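Local coordinates for DPS family protein (Vibrio cholerae O1 biovar El Tor, PDB 3IQ1), which probably binds iron and oxidises it, as a twelve-subunit member of the ferritin-like Dps family, at residues L27-V32 / L118-D123. Residues are numbered along the deposited sequence; the frame is centred on the assembly and turned at random.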
# COMPACT_ATOMS: atom_id res chain seq x y z
N LEU B 27 20.98 -29.09 5.95
CA LEU B 27 21.10 -27.76 6.57
C LEU B 27 22.55 -27.30 6.58
O LEU B 27 22.83 -26.16 6.24
CB LEU B 27 20.51 -27.82 7.98
CG LEU B 27 20.66 -26.56 8.82
CD1 LEU B 27 20.02 -25.36 8.14
CD2 LEU B 27 20.07 -26.79 10.19
N ALA B 28 23.47 -28.20 6.91
CA ALA B 28 24.91 -27.89 6.84
C ALA B 28 25.36 -27.44 5.47
O ALA B 28 26.10 -26.46 5.34
CB ALA B 28 25.72 -29.09 7.29
N ASN B 29 24.91 -28.16 4.44
CA ASN B 29 25.20 -27.78 3.09
C ASN B 29 24.61 -26.42 2.76
O ASN B 29 25.26 -25.60 2.13
CB ASN B 29 24.72 -28.84 2.12
CG ASN B 29 25.67 -30.06 2.09
OD1 ASN B 29 25.19 -31.23 2.15
ND2 ASN B 29 26.92 -29.84 1.97
N TYR B 30 23.35 -26.19 3.12
CA TYR B 30 22.75 -24.88 2.91
C TYR B 30 23.55 -23.75 3.50
O TYR B 30 23.66 -22.67 2.91
CB TYR B 30 21.32 -24.79 3.41
CG TYR B 30 20.24 -25.15 2.44
CD1 TYR B 30 19.78 -26.45 2.31
CD2 TYR B 30 19.67 -24.20 1.65
CE1 TYR B 30 18.79 -26.77 1.43
CE2 TYR B 30 18.63 -24.54 0.76
CZ TYR B 30 18.22 -25.80 0.64
OH TYR B 30 17.22 -26.10 -0.28
N GLN B 31 24.05 -23.96 4.71
CA GLN B 31 24.66 -22.89 5.48
C GLN B 31 26.00 -22.52 4.82
O GLN B 31 26.27 -21.32 4.60
CB GLN B 31 24.80 -23.33 6.94
CG GLN B 31 23.49 -23.29 7.71
CD GLN B 31 23.08 -21.90 8.19
OE1 GLN B 31 23.27 -20.91 7.45
NE2 GLN B 31 22.44 -21.82 9.36
N VAL B 32 26.82 -23.52 4.47
CA VAL B 32 28.06 -23.25 3.75
C VAL B 32 27.79 -22.62 2.39
O VAL B 32 28.46 -21.64 2.01
CB VAL B 32 28.93 -24.50 3.61
CG1 VAL B 32 30.24 -24.21 2.78
CG2 VAL B 32 29.35 -25.04 5.00
N LEU B 118 20.01 -30.56 -4.65
CA LEU B 118 18.94 -31.30 -5.32
C LEU B 118 19.08 -32.78 -5.08
O LEU B 118 18.11 -33.46 -4.81
CB LEU B 118 18.96 -31.04 -6.83
CG LEU B 118 18.37 -29.72 -7.28
CD1 LEU B 118 18.70 -29.47 -8.73
CD2 LEU B 118 16.86 -29.61 -7.07
N HIS B 119 20.31 -33.29 -5.20
CA HIS B 119 20.58 -34.72 -5.04
C HIS B 119 20.18 -35.14 -3.63
O HIS B 119 19.50 -36.18 -3.44
CB HIS B 119 22.07 -34.92 -5.30
CG HIS B 119 22.52 -36.33 -5.34
ND1 HIS B 119 22.85 -37.02 -4.20
CD2 HIS B 119 22.78 -37.15 -6.38
CE1 HIS B 119 23.23 -38.24 -4.53
NE2 HIS B 119 23.23 -38.33 -5.85
N GLN B 120 20.57 -34.36 -2.63
CA GLN B 120 20.28 -34.71 -1.21
C GLN B 120 18.80 -34.60 -0.91
O GLN B 120 18.23 -35.43 -0.23
CB GLN B 120 21.01 -33.81 -0.23
CG GLN B 120 22.31 -34.14 0.16
CD GLN B 120 22.69 -33.12 1.24
OE1 GLN B 120 22.68 -31.93 0.96
NE2 GLN B 120 22.83 -33.54 2.43
N GLN B 121 18.15 -33.57 -1.50
CA GLN B 121 16.70 -33.40 -1.32
C GLN B 121 15.90 -34.54 -1.95
O GLN B 121 14.95 -34.98 -1.35
CB GLN B 121 16.27 -32.03 -1.83
CG GLN B 121 16.84 -30.94 -0.93
CD GLN B 121 16.91 -29.55 -1.44
OE1 GLN B 121 17.10 -28.65 -0.64
NE2 GLN B 121 16.63 -29.31 -2.73
N ARG B 122 16.32 -35.06 -3.11
CA ARG B 122 15.66 -36.20 -3.71
C ARG B 122 15.80 -37.48 -2.84
O ARG B 122 14.87 -38.26 -2.69
CB ARG B 122 16.23 -36.44 -5.09
CG ARG B 122 15.85 -35.32 -6.08
CD ARG B 122 16.63 -35.46 -7.35
NE ARG B 122 16.25 -34.43 -8.31
CZ ARG B 122 17.10 -33.77 -9.10
NH1 ARG B 122 18.41 -34.05 -9.07
NH2 ARG B 122 16.63 -32.83 -9.95
N ASP B 123 16.98 -37.63 -2.24
CA ASP B 123 17.17 -38.77 -1.35
C ASP B 123 16.29 -38.70 -0.12
O ASP B 123 15.67 -39.69 0.25
CB ASP B 123 18.61 -38.87 -0.92
CG ASP B 123 19.52 -39.48 -1.97
OD1 ASP B 123 19.02 -40.07 -2.97
OD2 ASP B 123 20.76 -39.45 -1.74
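The hydroxyl of Y30 is held by two glutamines inside the ferritin-like four-helix bundle: it gives its proton to Q121 and, from helix 134-158, takes a hydrogen bond from NE2 of Q147. The bond from Y30 OH to Q121 OE1 is short, 2.6 Å, and lies in the carbonyl plane with a C=O...O angle of 146°. With CG anti to the carbonyl carbon (chi1 -68°) and the chain extended beyond it, the Q121 side chain carries its amide across to the hydroxyl. Its NE2 bonds OE1 of Q147, so Y30, Q121 and Q147 close a cyclic polar network that joins helices 13-43, 103-131 and 134-158 near the centre of the subunit. K66, I67 and L70 of helix 49-76 pack against Y30, bringing in the fourth helix. The backbones stay well apart, 9.5 Å between the nearest CA atoms, those of N29 and Q120, and the contact is made by side chains. Those of N29 and Q120 meet beside the Y30-Q121 bond. Ring and amide planes of Y30 and Q121 are turned 35° apart. Q121 OE1 sits at the edge of the Y30 ring, in its plane, 3.3 Å from Y30 CE1.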